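Local coordinates for protein TarM (Staphylococcus aureus subsp. aureus 21178, PDB 4X7R) that belongs to the glycosyltransferase group 1 family of the GT-B clan and binds uridine-5'-diphosphate, at residues A[37-42]-A[208-213]; A[217-222]-A[239-244]. The protein carries 1 engineered substitution. All blocks are in the same frame, centred on the assembly; numbering follows the deposited sequence.

Both contacts are built on the seven-stranded parallel sheet that holds strands 3-7, 36-40, 221-225 and 243-247, the Rossmann-like sheet of one of the two such domains of a GT-B protein. Contact 1 lays helix 203-214 over strand 36-40 and is wholly buried; contact 2, partly buried, joins the starts of strands 221-225 and 243-247. Their centres lie about 14 Å apart. They come in series along the chain, contact 1 closing before contact 2 opens; helix 203-214 and strand 221-225 are consecutive elements joined by a short link. The contacts touch where L211 and E212 meet the ring of H239. Strand 3-7 stands between strands 36-40 and 221-225 in the sheet, so the two contacts involve the strands that flank it on either side.

Contact 1: A[37-42]-A[208-213]; sequences DIVTFD and VYYLEK
V39, in the buried strand 36-40, faces residues 208-213 of helix 203-214, with its CA 8.8 Å from that of L211. F41, just past the strand end, has its CA 9.7 Å from that of Y210. No hydrogen bond links the segments; four apolar side chains make the contact, a helix packed against the parallel sheet of a Rossmann-like domain of the GT-B fold. The CG1 branch of V39 stands anti to the backbone N (chi1 -176°) and is the valine atom that touches both helix residues. V39 CG1 lies 3.7 Å from Y210 CE2 and 3.9 Å from L211 CD2. The V39 and Y210 side chains slide past each other in opposite directions, with the tyrosine ring reaching out from the helix toward the strand. L211 sends its CD2 methyl to V39 and F41, crossing the F41 side chain at about a right angle. L211 CD2 sits at the edge of the phenylalanine ring, near its plane, 4.1 Å from F41 CZ. On the tyrosine, it is the ring edge that receives F41 CE1, which lies 4.2 Å from Y210 CD2. F41 also lines the glycan pocket and touches the bound SUS sugar, so the helix contacts a residue that lines the pocket. Around the contact, M7 of strand 3-7 meets V39, F41 and L211, while Y210 rests on Y67 of strand 66-68 and its ring meets that of Y72 in helix 69-78.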
ATOM      1  N   ASP A  37      -0.372  16.675   1.056  1.00 38.27           N
ATOM      2  CA  ASP A  37      -1.456  15.761   1.417  1.00 37.26           C
ATOM      3  C   ASP A  37      -1.621  14.585   0.491  1.00 39.26           C
ATOM      4  O   ASP A  37      -1.063  14.576  -0.604  1.00 38.00           O
ATOM      5  CB  ASP A  37      -2.755  16.542   1.640  1.00 39.37           C
ATOM      6  CG  ASP A  37      -2.587  17.630   2.707  1.00 44.99           C
ATOM      7  OD1 ASP A  37      -2.160  17.294   3.841  1.00 43.75           O
ATOM      8  OD2 ASP A  37      -2.859  18.806   2.402  1.00 45.24           O
ATOM      9  N   ILE A  38      -2.345  13.553   0.954  1.00 34.40           N
ATOM     10  CA  ILE A  38      -2.539  12.319   0.197  1.00 31.54           C
ATOM     11  C   ILE A  38      -3.930  12.286  -0.413  1.00 36.34           C
ATOM     12  O   ILE A  38      -4.899  12.607   0.269  1.00 35.85           O
ATOM     13  CB  ILE A  38      -2.214  11.094   1.088  1.00 33.72           C
ATOM     14  CG1 ILE A  38      -0.702  11.191   1.609  1.00 33.85           C
ATOM     15  CG2 ILE A  38      -2.491   9.768   0.333  1.00 30.73           C
ATOM     16  CD1 ILE A  38      -0.207  10.098   2.570  1.00 38.67           C
ATOM     17  N   VAL A  39      -4.020  11.945  -1.708  1.00 34.11           N
ATOM     18  CA  VAL A  39      -5.303  11.799  -2.430  1.00 32.70           C
ATOM     19  C   VAL A  39      -5.481  10.310  -2.753  1.00 35.51           C
ATOM     20  O   VAL A  39      -4.602   9.722  -3.383  1.00 34.33           O
ATOM     21  CB  VAL A  39      -5.375  12.655  -3.716  1.00 34.81           C
ATOM     22  CG1 VAL A  39      -6.760  12.544  -4.375  1.00 34.91           C
ATOM     23  CG2 VAL A  39      -4.994  14.114  -3.436  1.00 34.18           C
ATOM     24  N   THR A  40      -6.593   9.704  -2.292  1.00 32.06           N
ATOM     25  CA  THR A  40      -6.945   8.304  -2.549  1.00 31.14           C
ATOM     26  C   THR A  40      -8.219   8.226  -3.396  1.00 35.39           C
ATOM     27  O   THR A  40      -8.959   9.210  -3.482  1.00 34.48           O
ATOM     28  CB  THR A  40      -7.001   7.472  -1.271  1.00 39.36           C
ATOM     29  OG1 THR A  40      -8.065   7.950  -0.433  1.00 36.47           O
ATOM     30  CG2 THR A  40      -5.667   7.448  -0.530  1.00 35.50           C
ATOM     31  N   PHE A  41      -8.461   7.057  -4.040  1.00 31.52           N
ATOM     32  CA  PHE A  41      -9.577   6.873  -4.960  1.00 31.47           C
ATOM     33  C   PHE A  41     -10.456   5.669  -4.648  1.00 36.50           C
ATOM     34  O   PHE A  41     -11.471   5.494  -5.296  1.00 37.44           O
ATOM     35  CB  PHE A  41      -9.057   6.835  -6.430  1.00 33.32           C
ATOM     36  CG  PHE A  41      -8.208   8.041  -6.793  1.00 33.78           C
ATOM     37  CD1 PHE A  41      -8.800   9.250  -7.144  1.00 34.52           C
ATOM     38  CD2 PHE A  41      -6.812   7.962  -6.779  1.00 34.72           C
ATOM     39  CE1 PHE A  41      -8.016  10.374  -7.456  1.00 35.97           C
ATOM     40  CE2 PHE A  41      -6.031   9.082  -7.079  1.00 38.02           C
ATOM     41  CZ  PHE A  41      -6.636  10.287  -7.409  1.00 35.75           C
ATOM     42  N   ASP A  42     -10.116   4.868  -3.640  1.00 33.11           N
ATOM     43  CA  ASP A  42     -10.939   3.711  -3.319  1.00 33.60           C
ATOM     44  C   ASP A  42     -12.120   4.101  -2.419  1.00 39.64           C
ATOM     45  O   ASP A  42     -12.163   5.193  -1.833  1.00 40.03           O
ATOM     46  CB  ASP A  42     -10.087   2.645  -2.588  1.00 35.07           C
ATOM     47  CG  ASP A  42      -9.636   3.118  -1.221  1.00 35.62           C
ATOM     48  OD1 ASP A  42      -9.216   4.290  -1.107  1.00 38.76           O
ATOM     49  OD2 ASP A  42      -9.681   2.310  -0.269  1.00 43.98           O
ATOM     50  N   VAL A 208     -10.896  12.195 -12.530  1.00 35.19           N
ATOM     51  CA  VAL A 208     -10.297  13.339 -13.227  1.00 35.79           C
ATOM     52  C   VAL A 208     -11.048  14.624 -12.841  1.00 43.95           C
ATOM     53  O   VAL A 208     -10.415  15.631 -12.522  1.00 43.98           O
ATOM     54  CB  VAL A 208     -10.234  13.110 -14.760  1.00 37.45           C
ATOM     55  CG1 VAL A 208     -10.010  14.424 -15.517  1.00 37.27           C
ATOM     56  CG2 VAL A 208      -9.164  12.078 -15.107  1.00 36.00           C
ATOM     57  N   TYR A 209     -12.402  14.572 -12.832  1.00 41.78           N
ATOM     58  CA  TYR A 209     -13.228  15.717 -12.442  1.00 40.57           C
ATOM     59  C   TYR A 209     -12.880  16.128 -11.018  1.00 41.78           C
ATOM     60  O   TYR A 209     -12.658  17.308 -10.758  1.00 40.81           O
ATOM     61  CB  TYR A 209     -14.721  15.363 -12.553  1.00 40.36           C
ATOM     62  CG  TYR A 209     -15.649  16.376 -11.905  1.00 42.80           C
ATOM     63  CD1 TYR A 209     -15.998  17.555 -12.562  1.00 44.98           C
ATOM     64  CD2 TYR A 209     -16.239  16.121 -10.664  1.00 43.27           C
ATOM     65  CE1 TYR A 209     -16.892  18.466 -11.988  1.00 44.21           C
ATOM     66  CE2 TYR A 209     -17.102  17.039 -10.067  1.00 43.97           C
ATOM     67  CZ  TYR A 209     -17.434  18.204 -10.736  1.00 50.06           C
ATOM     68  OH  TYR A 209     -18.268  19.107 -10.116  1.00 51.39           O
ATOM     69  N   TYR A 210     -12.834  15.147 -10.110  1.00 37.87           N
ATOM     70  CA  TYR A 210     -12.541  15.335  -8.691  1.00 38.35           C
ATOM     71  C   TYR A 210     -11.232  16.105  -8.458  1.00 41.47           C
ATOM     72  O   TYR A 210     -11.229  17.089  -7.715  1.00 40.05           O
ATOM     73  CB  TYR A 210     -12.551  13.971  -7.964  1.00 39.52           C
ATOM     74  CG  TYR A 210     -11.946  14.023  -6.578  1.00 42.85           C
ATOM     75  CD1 TYR A 210     -12.500  14.826  -5.583  1.00 45.13           C
ATOM     76  CD2 TYR A 210     -10.845  13.237  -6.248  1.00 44.49           C
ATOM     77  CE1 TYR A 210     -11.957  14.872  -4.305  1.00 44.64           C
ATOM     78  CE2 TYR A 210     -10.301  13.268  -4.963  1.00 45.80           C
ATOM     79  CZ  TYR A 210     -10.867  14.084  -3.997  1.00 50.32           C
ATOM     80  OH  TYR A 210     -10.386  14.100  -2.722  1.00 56.52           O
ATOM     81  N   LEU A 211     -10.138  15.685  -9.143  1.00 38.41           N
ATOM     82  CA  LEU A 211      -8.828  16.345  -9.066  1.00 38.29           C
ATOM     83  C   LEU A 211      -8.881  17.779  -9.575  1.00 43.03           C
ATOM     84  O   LEU A 211      -8.163  18.617  -9.063  1.00 42.91           O
ATOM     85  CB  LEU A 211      -7.765  15.562  -9.847  1.00 37.46           C
ATOM     86  CG  LEU A 211      -7.378  14.201  -9.270  1.00 40.29           C
ATOM     87  CD1 LEU A 211      -6.466  13.456 -10.239  1.00 39.73           C
ATOM     88  CD2 LEU A 211      -6.715  14.354  -7.880  1.00 38.14           C
ATOM     89  N   GLU A 212      -9.707  18.052 -10.597  1.00 41.60           N
ATOM     90  CA  GLU A 212      -9.856  19.402 -11.157  1.00 42.48           C
ATOM     91  C   GLU A 212     -10.621  20.292 -10.171  1.00 45.93           C
ATOM     92  O   GLU A 212     -10.347  21.484 -10.100  1.00 45.61           O
ATOM     93  CB  GLU A 212     -10.564  19.352 -12.517  1.00 44.35           C
ATOM     94  CG  GLU A 212      -9.710  18.726 -13.605  1.00 46.08           C
ATOM     95  CD  GLU A 212     -10.445  18.275 -14.849  1.00 59.99           C
ATOM     96  OE1 GLU A 212     -11.696  18.207 -14.833  1.00 64.22           O
ATOM     97  OE2 GLU A 212      -9.758  17.946 -15.839  1.00 52.04           O
ATOM     98  N   LYS A 213     -11.535  19.695  -9.383  1.00 42.57           N
ATOM     99  CA  LYS A 213     -12.319  20.360  -8.326  1.00 43.82           C
ATOM    100  C   LYS A 213     -11.444  20.571  -7.059  1.00 48.04           C
ATOM    101  O   LYS A 213     -11.414  21.659  -6.485  1.00 46.72           O
ATOM    102  CB  LYS A 213     -13.576  19.508  -7.995  1.00 46.80           C
ATOM    103  CG  LYS A 213     -14.897  20.253  -8.081  1.00 64.88           C
ATOM    104  CD  LYS A 213     -15.179  20.893  -9.439  1.00 74.30           C
ATOM    105  CE  LYS A 213     -16.265  21.950  -9.322  1.00 83.42           C
ATOM    106  NZ  LYS A 213     -15.820  23.185  -8.596  1.00 84.97           N
TER

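Contact 2: A[217-222]-A[239-244]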
ATOM      1  N   ASP A 217      -5.843  25.331 -10.473  1.00 50.28           N
ATOM      2  CA  ASP A 217      -4.926  25.452 -11.597  1.00 49.83           C
ATOM      3  C   ASP A 217      -3.910  26.592 -11.447  1.00 55.14           C
ATOM      4  O   ASP A 217      -3.915  27.575 -12.202  1.00 55.00           O
ATOM      5  CB  ASP A 217      -5.656  25.446 -12.951  1.00 50.59           C
ATOM      6  CG  ASP A 217      -4.719  25.082 -14.080  1.00 52.17           C
ATOM      7  OD1 ASP A 217      -3.566  24.667 -13.790  1.00 50.50           O
ATOM      8  OD2 ASP A 217      -5.134  25.185 -15.249  1.00 56.62           O
ATOM      9  N   SER A 218      -2.993  26.399 -10.491  1.00 52.32           N
ATOM     10  CA  SER A 218      -1.917  27.323 -10.137  1.00 52.31           C
ATOM     11  C   SER A 218      -0.583  26.596 -10.195  1.00 55.05           C
ATOM     12  O   SER A 218      -0.508  25.427  -9.816  1.00 54.27           O
ATOM     13  CB  SER A 218      -2.159  27.860  -8.726  1.00 54.98           C
ATOM     14  OG  SER A 218      -0.985  28.372  -8.124  1.00 65.16           O
ATOM     15  N   LYS A 219       0.483  27.306 -10.606  1.00 51.87           N
ATOM     16  CA  LYS A 219       1.869  26.807 -10.664  1.00 50.71           C
ATOM     17  C   LYS A 219       2.359  26.353  -9.266  1.00 53.24           C
ATOM     18  O   LYS A 219       3.318  25.587  -9.158  1.00 50.74           O
ATOM     19  CB  LYS A 219       2.810  27.897 -11.237  1.00 54.94           C
ATOM     20  CG  LYS A 219       2.518  28.278 -12.696  1.00 76.06           C
ATOM     21  CD  LYS A 219       2.754  29.770 -13.027  1.00 88.89           C
ATOM     22  CE  LYS A 219       1.689  30.735 -12.502  1.00 96.86           C
ATOM     23  NZ  LYS A 219       0.309  30.417 -12.973  1.00 94.24           N
ATOM     24  N   ASP A 220       1.690  26.845  -8.201  1.00 50.86           N
ATOM     25  CA  ASP A 220       1.964  26.519  -6.802  1.00 49.61           C
ATOM     26  C   ASP A 220       1.361  25.161  -6.428  1.00 48.47           C
ATOM     27  O   ASP A 220       1.774  24.575  -5.432  1.00 48.33           O
ATOM     28  CB  ASP A 220       1.427  27.635  -5.874  1.00 52.87           C
ATOM     29  CG  ASP A 220       2.217  28.946  -5.938  1.00 63.67           C
ATOM     30  OD1 ASP A 220       3.431  28.895  -6.202  1.00 60.16           O
ATOM     31  OD2 ASP A 220       1.606  30.027  -5.718  1.00 74.43           O
ATOM     32  N   SER A 221       0.382  24.675  -7.221  1.00 42.69           N
ATOM     33  CA  SER A 221      -0.270  23.368  -7.024  1.00 41.24           C
ATOM     34  C   SER A 221       0.622  22.304  -7.654  1.00 45.38           C
ATOM     35  O   SER A 221       0.983  22.405  -8.836  1.00 45.88           O
ATOM     36  CB  SER A 221      -1.650  23.345  -7.665  1.00 42.05           C
ATOM     37  OG  SER A 221      -2.609  24.102  -6.947  1.00 48.79           O
ATOM     38  N   ILE A 222       1.026  21.319  -6.850  1.00 41.21           N
ATOM     39  CA  ILE A 222       1.914  20.242  -7.312  1.00 39.84           C
ATOM     40  C   ILE A 222       1.249  18.892  -7.088  1.00 40.41           C
ATOM     41  O   ILE A 222       0.851  18.572  -5.962  1.00 39.05           O
ATOM     42  CB  ILE A 222       3.312  20.322  -6.631  1.00 42.32           C
ATOM     43  CG1 ILE A 222       4.015  21.671  -6.947  1.00 42.54           C
ATOM     44  CG2 ILE A 222       4.197  19.096  -7.015  1.00 41.76           C
ATOM     45  CD1 ILE A 222       4.879  22.206  -5.843  1.00 40.72           C
ATOM     46  N   HIS A 239      -5.594  20.675 -16.136  1.00 45.95           N
ATOM     47  CA  HIS A 239      -4.705  21.686 -15.521  1.00 45.22           C
ATOM     48  C   HIS A 239      -3.677  22.182 -16.517  1.00 50.54           C
ATOM     49  O   HIS A 239      -3.028  21.376 -17.179  1.00 49.48           O
ATOM     50  CB  HIS A 239      -3.981  21.153 -14.258  1.00 44.02           C
ATOM     51  CG  HIS A 239      -4.886  20.816 -13.113  1.00 45.51           C
ATOM     52  ND1 HIS A 239      -5.328  19.514 -12.903  1.00 45.41           N
ATOM     53  CD2 HIS A 239      -5.353  21.597 -12.111  1.00 46.30           C
ATOM     54  CE1 HIS A 239      -6.088  19.557 -11.815  1.00 43.87           C
ATOM     55  NE2 HIS A 239      -6.146  20.790 -11.311  1.00 44.93           N
ATOM     56  N   LYS A 240      -3.544  23.505 -16.634  1.00 49.52           N
ATOM     57  CA  LYS A 240      -2.596  24.145 -17.550  1.00 50.92           C
ATOM     58  C   LYS A 240      -1.372  24.677 -16.798  1.00 56.48           C
ATOM     59  O   LYS A 240      -0.312  24.857 -17.406  1.00 57.24           O
ATOM     60  CB  LYS A 240      -3.286  25.289 -18.317  1.00 55.63           C
ATOM     61  CG  LYS A 240      -4.398  24.811 -19.253  1.00 79.91           C
ATOM     62  CD  LYS A 240      -5.281  25.961 -19.711  1.00 98.35           C
ATOM     63  CE  LYS A 240      -6.534  25.485 -20.419  1.00120.68           C
ATOM     64  NZ  LYS A 240      -7.529  24.876 -19.485  1.00131.11           N
ATOM     65  N   ASN A 241      -1.514  24.936 -15.482  1.00 51.22           N
ATOM     66  CA  ASN A 241      -0.432  25.501 -14.666  1.00 50.20           C
ATOM     67  C   ASN A 241       0.073  24.573 -13.589  1.00 49.52           C
ATOM     68  O   ASN A 241       1.260  24.611 -13.281  1.00 50.33           O
ATOM     69  CB  ASN A 241      -0.896  26.802 -14.014  1.00 50.07           C
ATOM     70  CG  ASN A 241      -1.439  27.795 -14.985  1.00 63.27           C
ATOM     71  OD1 ASN A 241      -0.795  28.126 -15.990  1.00 59.36           O
ATOM     72  ND2 ASN A 241      -2.637  28.284 -14.687  1.00 51.52           N
ATOM     73  N   ALA A 242      -0.830  23.798 -12.958  1.00 42.54           N
ATOM     74  CA  ALA A 242      -0.454  22.868 -11.901  1.00 40.27           C
ATOM     75  C   ALA A 242       0.619  21.907 -12.405  1.00 45.05           C
ATOM     76  O   ALA A 242       0.595  21.532 -13.576  1.00 44.03           O
ATOM     77  CB  ALA A 242      -1.664  22.109 -11.412  1.00 39.19           C
ATOM     78  N   GLN A 243       1.600  21.589 -11.543  1.00 41.25           N
ATOM     79  CA  GLN A 243       2.696  20.692 -11.873  1.00 40.49           C
ATOM     80  C   GLN A 243       2.295  19.233 -11.722  1.00 40.94           C
ATOM     81  O   GLN A 243       1.467  18.876 -10.859  1.00 38.08           O
ATOM     82  CB  GLN A 243       3.934  21.008 -11.017  1.00 42.47           C
ATOM     83  CG  GLN A 243       4.347  22.480 -11.112  1.00 41.63           C
ATOM     84  CD  GLN A 243       5.588  22.778 -10.342  1.00 44.20           C
ATOM     85  OE1 GLN A 243       6.511  21.969 -10.284  1.00 41.53           O
ATOM     86  NE2 GLN A 243       5.657  23.974  -9.772  1.00 44.22           N
ATOM     87  N   LYS A 244       2.884  18.381 -12.580  1.00 38.14           N
ATOM     88  CA  LYS A 244       2.609  16.938 -12.566  1.00 36.16           C
ATOM     89  C   LYS A 244       3.888  16.134 -12.533  1.00 37.89           C
ATOM     90  O   LYS A 244       4.749  16.281 -13.412  1.00 37.10           O
ATOM     91  CB  LYS A 244       1.721  16.504 -13.754  1.00 38.73           C
ATOM     92  CG  LYS A 244       0.344  17.179 -13.804  1.00 41.51           C
ATOM     93  CD  LYS A 244      -0.470  16.729 -15.018  1.00 37.60           C
ATOM     94  CE  LYS A 244      -1.871  17.332 -15.069  1.00 32.04           C
ATOM     95  NZ  LYS A 244      -2.676  16.731 -16.178  1.00 36.48           N
TER
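D217 OD1 is gripped by two backbone N-H groups of the facing segment, N241 N at 2.7 Å and A242 N at 3.0 Å, while D217 OD2 takes K240 N at 2.7 Å. Three successive amides thus converge on one carboxylate just before the two parallel strands of the beta-alpha-beta unit 221-225, 231-235 and 243-247, where the loops leading into the strands meet. CG of D217 stands anti to the backbone N (chi1 -160°), beside the carbonyl carbon and within reach of the 240-242 backbone. N241 and K240 come from the syn side, each somewhat out of the carboxylate plane, whereas A242 N meets OD1 nearly along its C-O bond. Such a concentration of N-H groups would be expected to stabilise the negative charge. N241 returns a bond through ND2 to the D217 backbone O, almost straight at 173° although the donor lies above the carbonyl plane. S218 to S221 form a type I turn, and S218 OG accepts from D220 N in an ST turn. Beyond it the strands pair in parallel, Q243 N reaching S221 O at 2.9 Å, and the I222 and Q243 side chains lie side by side, pointing the same way. Q243 OE1 is held by Y245 OH and its NE2 also bonds F491 O near the C-terminus. Within the contact, Q243 NE2 donates to K219 O over 2.9 Å, nearly in line with that carbonyl.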